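Local structure of invasin (Yersinia enterocolitica, 1P9H) at the interface of chains A and B. The protein binds collagen and forms a fibrillar matrix on the bacterial surface that promotes attachment to and invasion of eukaryotic cells. Numbering follows the deposited sequence. Chains: chain A/B, Invasin.

Contact 1: the interface of chains A and B. Residues chain A 163, 165, 170-175, 177-179; chain B 181-185.
Strand 180-182 of chain B and the loop that follows it run parallel to chain A, and B:His183 is the residue most buried by the partner. The tight part is backbone to backbone. B:Thr182 N gives a hydrogen bond of 2.8 Å to A:Val170 O, nearly along the C=O axis. A:Ile172 N returns one to B:Thr182 O at 3.1 Å, almost straight (173° at H). Beyond the turn at B:His183, which has a positive phi, the pairing moves to A:Arg179. Its N donates to B:His183 O in the carbonyl plane. Its O accepts from B:Ala185 N, which comes from above the carbonyl plane.

The imidazole of B:His183 is directed into chain A with CG anti to its own carbonyl carbon (chi1 -59°). A:Gly173 O lies 3.7 Å above one ring face, toward the rim. The ring lies beside A:Ser171, whose CB is 3.8 Å from B:His183 CD2. The serine hydroxyl is anti to its backbone N (chi1 170°) and is fixed within chain A: it donates to A:Lys163 O and accepts from A:Gly173 N. A:Asn178 crosses B:His183 at about a right angle, its OD1 against CA and CB. On the apolar flank, A:Ile172 CD1 lies alongside B:Leu184 CD1, pointing the same way, and A:Val170 CG1 crosses B:Leu181 CD1 obliquely. A:Arg179 NH1 holds A:Ile172 O, in the guanidinium plane.

The looser side is bridged by water. A:Asp165 and B:Thr182 reach tip to tip, and water 1 joins them. It lies 2.7 Å from the carboxylate oxygen A:Asp165 OD1 and is also held by A:Asp165 N. The hydroxyl B:Thr182 OG1 is 2.8 Å from water 1. A:Asp165 OD2 is 4.1 Å from B:His183 NE2; the carboxylate might favour a protonated imidazole.

The site lies at the C-terminal end of the head, where strand 180-182 of chain B adds to strand 169-171 of chain A before the stalk helix 196-204.

Contact 2: the interface of chains A and B. Residues chain A 22, 56, 58, 60, 72; chain B 24-25, 60-61, 74-76.
Apolar contact carries this patch; no N or O of one chain bonds directly to the other. A:Ile58 is the chain A residue most buried here. Its CG1 is anti to the carbonyl carbon (chi1 -62°) and the chain runs on extended (chi2 171°), so CD1 leads into chain B. This methyl meets the backbone of B:Gly75, 3.4 Å from CA. It also touches B:Gly61 CA, at 3.7 Å, and B:Val74 CG1. The tip thus rests between the ends of two neighbouring strands of chain B, 58-60 and 72-74. The glycines have no side chain, which probably helps the methyl reach the main chain.

A:Val22 makes a second apolar contact with its two branches. CG1, anti to the backbone N, touches the CG2 methyls of both B:Ile24 and B:Ile60, each at 4.0 Å. The valine side chain crosses both isoleucines at about a right angle. CG2 turns instead to B:Gly61 CA, 3.8 Å away. The third apolar contact is at the rim, where A:His56 CB meets B:Ala76 CB at 3.7 Å.

The polar link is indirect. Water 2 lies 2.8 Å from the carbonyl oxygen A:His56 O and 2.8 Å from the amide B:Ala76 N. The amide points at it almost straight (168° at H). The water ties the two main chains together beside the A:His56 and B:Ala76 pair.

The site joins two subunits of the trimeric collagen-binding head near its N-terminal end. Valine and isoleucine branches on strands 22-24, 58-60 and 72-74 help hold the left-handed beta-rolls together, probably by hydrophobic burial.

Contact 1: the interface of chains A and B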
loop_
_atom_site.group_PDB
_atom_site.type_symbol
_atom_site.label_atom_id
_atom_site.label_comp_id
_atom_site.label_asym_id
_atom_site.label_seq_id
_atom_site.Cartn_x
_atom_site.Cartn_y
_atom_site.Cartn_z
ATOM N N LYS A 163 -18.104 -3.532 4.064
ATOM C CA LYS A 163 -18.067 -3.831 5.485
ATOM C C LYS A 163 -18.376 -5.295 5.723
ATOM O O LYS A 163 -19.272 -5.864 5.093
ATOM C CB LYS A 163 -19.086 -2.962 6.223
ATOM N N ASP A 165 -19.703 -8.532 7.943
ATOM C CA ASP A 165 -20.854 -8.731 8.815
ATOM C C ASP A 165 -20.664 -9.964 9.692
ATOM O O ASP A 165 -21.560 -10.340 10.451
ATOM C CB ASP A 165 -22.134 -8.876 7.977
ATOM C CG ASP A 165 -22.182 -10.176 7.186
ATOM O OD1 ASP A 165 -21.135 -10.844 7.037
ATOM O OD2 ASP A 165 -23.280 -10.526 6.699
ATOM N N VAL A 170 -15.034 -12.656 3.812
ATOM C CA VAL A 170 -14.560 -11.666 2.857
ATOM C C VAL A 170 -15.817 -10.966 2.357
ATOM O O VAL A 170 -16.703 -11.607 1.793
ATOM C CB VAL A 170 -13.856 -12.312 1.642
ATOM C CG1 VAL A 170 -13.470 -11.231 0.633
ATOM C CG2 VAL A 170 -12.620 -13.077 2.090
ATOM N N SER A 171 -15.906 -9.661 2.581
ATOM C CA SER A 171 -17.064 -8.912 2.121
ATOM C C SER A 171 -16.705 -8.025 0.946
ATOM O O SER A 171 -15.692 -7.323 0.976
ATOM C CB SER A 171 -17.621 -8.027 3.234
ATOM O OG SER A 171 -18.603 -7.153 2.695
ATOM N N ILE A 172 -17.535 -8.056 -0.092
ATOM C CA ILE A 172 -17.302 -7.209 -1.252
ATOM C C ILE A 172 -18.434 -6.193 -1.395
ATOM O O ILE A 172 -18.693 -5.686 -2.483
ATOM C CB ILE A 172 -17.160 -8.029 -2.567
ATOM C CG1 ILE A 172 -18.395 -8.902 -2.805
ATOM C CG2 ILE A 172 -15.904 -8.890 -2.502
ATOM C CD1 ILE A 172 -18.370 -9.618 -4.151
ATOM N N GLY A 173 -19.101 -5.894 -0.283
ATOM C CA GLY A 173 -20.189 -4.931 -0.317
ATOM C C GLY A 173 -20.618 -4.466 1.061
ATOM O O GLY A 173 -19.912 -4.669 2.047
ATOM N N HIS A 174 -21.783 -3.833 1.134
ATOM C CA HIS A 174 -22.288 -3.348 2.410
ATOM C C HIS A 174 -23.810 -3.324 2.437
ATOM O O HIS A 174 -24.454 -3.861 1.540
ATOM C CB HIS A 174 -21.727 -1.954 2.718
ATOM C CG HIS A 174 -21.919 -0.957 1.617
ATOM N ND1 HIS A 174 -20.968 -0.721 0.648
ATOM C CD2 HIS A 174 -22.948 -0.119 1.344
ATOM C CE1 HIS A 174 -21.399 0.221 -0.171
ATOM N NE2 HIS A 174 -22.599 0.603 0.230
ATOM N N GLU A 175 -24.370 -2.701 3.470
ATOM C CA GLU A 175 -25.817 -2.616 3.650
ATOM C C GLU A 175 -26.608 -2.208 2.411
ATOM O O GLU A 175 -27.668 -2.776 2.136
ATOM C CB GLU A 175 -26.158 -1.648 4.788
ATOM C CG GLU A 175 -25.663 -2.073 6.160
ATOM C CD GLU A 175 -26.162 -1.153 7.264
ATOM O OE1 GLU A 175 -27.392 -1.104 7.489
ATOM O OE2 GLU A 175 -25.327 -0.473 7.902
ATOM N N LEU A 177 -25.255 -2.068 -0.852
ATOM C CA LEU A 177 -24.597 -2.441 -2.094
ATOM C C LEU A 177 -24.013 -3.842 -2.118
ATOM O O LEU A 177 -23.175 -4.196 -1.290
ATOM C CB LEU A 177 -23.479 -1.445 -2.437
ATOM C CG LEU A 177 -22.688 -1.764 -3.714
ATOM C CD1 LEU A 177 -23.606 -1.673 -4.926
ATOM C CD2 LEU A 177 -21.523 -0.796 -3.864
ATOM N N ASN A 178 -24.483 -4.639 -3.073
ATOM C CA ASN A 178 -23.963 -5.980 -3.280
ATOM C C ASN A 178 -23.280 -5.882 -4.632
ATOM O O ASN A 178 -23.816 -5.275 -5.561
ATOM C CB ASN A 178 -25.082 -7.021 -3.350
ATOM C CG ASN A 178 -25.808 -7.180 -2.035
ATOM O OD1 ASN A 178 -25.187 -7.215 -0.970
ATOM N ND2 ASN A 178 -27.131 -7.287 -2.099
ATOM N N ARG A 179 -22.095 -6.465 -4.743
ATOM C CA ARG A 179 -21.355 -6.416 -5.992
ATOM C C ARG A 179 -21.286 -7.774 -6.670
ATOM O O ARG A 179 -21.245 -8.811 -6.008
ATOM C CB ARG A 179 -19.925 -5.926 -5.741
ATOM C CG ARG A 179 -19.800 -4.496 -5.235
ATOM C CD ARG A 179 -18.328 -4.091 -5.239
ATOM N NE ARG A 179 -18.097 -2.681 -4.930
ATOM C CZ ARG A 179 -18.042 -2.168 -3.704
ATOM N NH1 ARG A 179 -18.209 -2.941 -2.638
ATOM N NH2 ARG A 179 -17.786 -0.877 -3.545
ATOM N N LEU B 181 -17.757 -15.735 1.375
ATOM C CA LEU B 181 -17.712 -14.504 0.595
ATOM C C LEU B 181 -19.106 -13.900 0.687
ATOM O O LEU B 181 -20.087 -14.534 0.308
ATOM C CB LEU B 181 -17.360 -14.806 -0.865
ATOM C CG LEU B 181 -17.346 -13.607 -1.818
ATOM C CD1 LEU B 181 -16.341 -12.574 -1.337
ATOM C CD2 LEU B 181 -17.001 -14.079 -3.223
ATOM N N THR B 182 -19.187 -12.672 1.189
ATOM C CA THR B 182 -20.475 -12.008 1.371
ATOM C C THR B 182 -20.751 -10.759 0.546
ATOM O O THR B 182 -19.842 -10.151 -0.019
ATOM C CB THR B 182 -20.652 -11.636 2.844
ATOM O OG1 THR B 182 -19.748 -10.571 3.170
ATOM C CG2 THR B 182 -20.331 -12.829 3.733
ATOM N N HIS B 183 -22.028 -10.381 0.513
ATOM C CA HIS B 183 -22.507 -9.212 -0.218
ATOM C C HIS B 183 -22.268 -9.362 -1.713
ATOM O O HIS B 183 -21.884 -8.411 -2.403
ATOM C CB HIS B 183 -21.829 -7.947 0.319
ATOM C CG HIS B 183 -22.073 -7.710 1.778
ATOM N ND1 HIS B 183 -23.160 -7.008 2.250
ATOM C CD2 HIS B 183 -21.383 -8.115 2.872
ATOM C CE1 HIS B 183 -23.129 -6.988 3.572
ATOM N NE2 HIS B 183 -22.061 -7.654 3.974
ATOM N N LEU B 184 -22.516 -10.573 -2.201
ATOM C CA LEU B 184 -22.356 -10.910 -3.608
ATOM C C LEU B 184 -23.692 -10.811 -4.335
ATOM O O LEU B 184 -24.658 -11.479 -3.960
ATOM C CB LEU B 184 -21.826 -12.341 -3.741
ATOM C CG LEU B 184 -21.729 -12.911 -5.159
ATOM C CD1 LEU B 184 -20.616 -12.208 -5.924
ATOM C CD2 LEU B 184 -21.460 -14.410 -5.093
ATOM N N ALA B 185 -23.746 -9.970 -5.363
ATOM C CA ALA B 185 -24.957 -9.818 -6.161
ATOM C C ALA B 185 -24.996 -10.998 -7.128
ATOM O O ALA B 185 -23.951 -11.473 -7.577
ATOM C CB ALA B 185 -24.921 -8.502 -6.933
HETATM O O HOH W 1 -18.810 -10.388 5.749
#

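Contact 2: the interface of chains A and B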
loop_
_atom_site.group_PDB
_atom_site.type_symbol
_atom_site.label_atom_id
_atom_site.label_comp_id
_atom_site.label_asym_id
_atom_site.label_seq_id
_atom_site.Cartn_x
_atom_site.Cartn_y
_atom_site.Cartn_z
ATOM N N VAL A 22 19.399 10.504 12.312
ATOM C CA VAL A 22 19.168 11.685 11.495
ATOM C C VAL A 22 17.999 12.427 12.122
ATOM O O VAL A 22 16.901 11.881 12.250
ATOM C CB VAL A 22 18.797 11.333 10.036
ATOM C CG1 VAL A 22 18.358 12.600 9.295
ATOM C CG2 VAL A 22 19.992 10.697 9.332
ATOM N N HIS A 56 20.159 4.892 15.054
ATOM C CA HIS A 56 19.890 4.722 13.628
ATOM C C HIS A 56 18.507 5.218 13.210
ATOM O O HIS A 56 18.095 5.001 12.072
ATOM C CB HIS A 56 20.037 3.249 13.232
ATOM C CG HIS A 56 21.408 2.694 13.464
ATOM N ND1 HIS A 56 21.631 1.365 13.749
ATOM C CD2 HIS A 56 22.626 3.284 13.437
ATOM C CE1 HIS A 56 22.928 1.158 13.887
ATOM N NE2 HIS A 56 23.554 2.307 13.703
ATOM N N ILE A 58 15.397 7.999 12.334
ATOM C CA ILE A 58 15.292 9.173 11.478
ATOM C C ILE A 58 14.005 9.925 11.810
ATOM O O ILE A 58 12.918 9.347 11.781
ATOM C CB ILE A 58 15.245 8.757 9.987
ATOM C CG1 ILE A 58 16.539 8.037 9.603
ATOM C CG2 ILE A 58 15.024 9.983 9.099
ATOM C CD1 ILE A 58 16.489 7.404 8.225
ATOM N N ILE A 60 12.181 13.608 10.792
ATOM C CA ILE A 60 12.215 14.801 9.956
ATOM C C ILE A 60 10.879 15.537 9.977
ATOM O O ILE A 60 9.836 14.945 9.704
ATOM C CB ILE A 60 12.542 14.425 8.490
ATOM C CG1 ILE A 60 13.881 13.682 8.426
ATOM C CG2 ILE A 60 12.572 15.680 7.613
ATOM C CD1 ILE A 60 14.220 13.166 7.038
ATOM N N VAL A 72 11.484 5.357 11.768
ATOM C CA VAL A 72 11.494 6.468 10.820
ATOM C C VAL A 72 10.202 7.266 10.923
ATOM O O VAL A 72 9.113 6.707 10.819
ATOM C CB VAL A 72 11.630 5.945 9.368
ATOM C CG1 VAL A 72 11.574 7.106 8.374
ATOM C CG2 VAL A 72 12.933 5.174 9.213
ATOM N N ILE B 24 22.083 12.577 3.111
ATOM C CA ILE B 24 22.073 12.983 4.506
ATOM C C ILE B 24 22.528 11.864 5.428
ATOM O O ILE B 24 21.780 10.926 5.711
ATOM C CB ILE B 24 20.665 13.449 4.935
ATOM C CG1 ILE B 24 20.198 14.587 4.020
ATOM C CG2 ILE B 24 20.690 13.914 6.386
ATOM C CD1 ILE B 24 18.772 15.034 4.261
ATOM N N SER B 25 23.773 11.965 5.879
ATOM C CA SER B 25 24.347 10.986 6.792
ATOM C C SER B 25 23.928 11.361 8.213
ATOM O O SER B 25 23.435 12.466 8.446
ATOM C CB SER B 25 25.875 10.996 6.675
ATOM O OG SER B 25 26.289 10.597 5.379
ATOM N N ILE B 60 19.013 9.000 2.742
ATOM C CA ILE B 60 18.958 9.555 4.088
ATOM C C ILE B 60 19.006 8.458 5.148
ATOM O O ILE B 60 18.205 7.525 5.118
ATOM C CB ILE B 60 17.653 10.366 4.285
ATOM C CG1 ILE B 60 17.567 11.481 3.237
ATOM C CG2 ILE B 60 17.596 10.944 5.702
ATOM C CD1 ILE B 60 16.257 12.249 3.279
ATOM N N GLY B 61 19.943 8.581 6.086
ATOM C CA GLY B 61 20.067 7.606 7.156
ATOM C C GLY B 61 21.387 6.860 7.186
ATOM O O GLY B 61 22.117 6.816 6.196
ATOM N N VAL B 74 15.470 5.859 2.256
ATOM C CA VAL B 74 15.372 6.508 3.557
ATOM C C VAL B 74 15.252 5.431 4.625
ATOM O O VAL B 74 14.311 4.641 4.616
ATOM C CB VAL B 74 14.144 7.442 3.639
ATOM C CG1 VAL B 74 14.092 8.110 5.012
ATOM C CG2 VAL B 74 14.218 8.497 2.542
ATOM N N GLY B 75 16.213 5.403 5.541
ATOM C CA GLY B 75 16.199 4.409 6.597
ATOM C C GLY B 75 17.572 3.790 6.757
ATOM O O GLY B 75 18.330 3.670 5.790
ATOM N N ALA B 76 17.906 3.401 7.980
ATOM C CA ALA B 76 19.208 2.803 8.238
ATOM C C ALA B 76 19.375 1.532 7.419
ATOM O O ALA B 76 18.527 0.641 7.457
ATOM C CB ALA B 76 19.358 2.491 9.721
HETATM O O HOH W 2 16.236 4.075 10.177
#

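Contact 1 and contact 2 lie near opposite ends of the head, with the centres of their C-alpha atoms about 43 Å apart. They have no residues in common. Contact 2 joins the early strands 22-24, 58-60 and 72-74 of both chains, whereas contact 1 pairs strand 169-171 of chain A with strand 180-182 of chain B. The bonding differs as well: contact 2 is mainly apolar, and contact 1 continues a sheet across the subunits. Repeated around the homotrimer, the two would hold the rolls together near each end, with contact 1 doing so where the chains pass to the stalk.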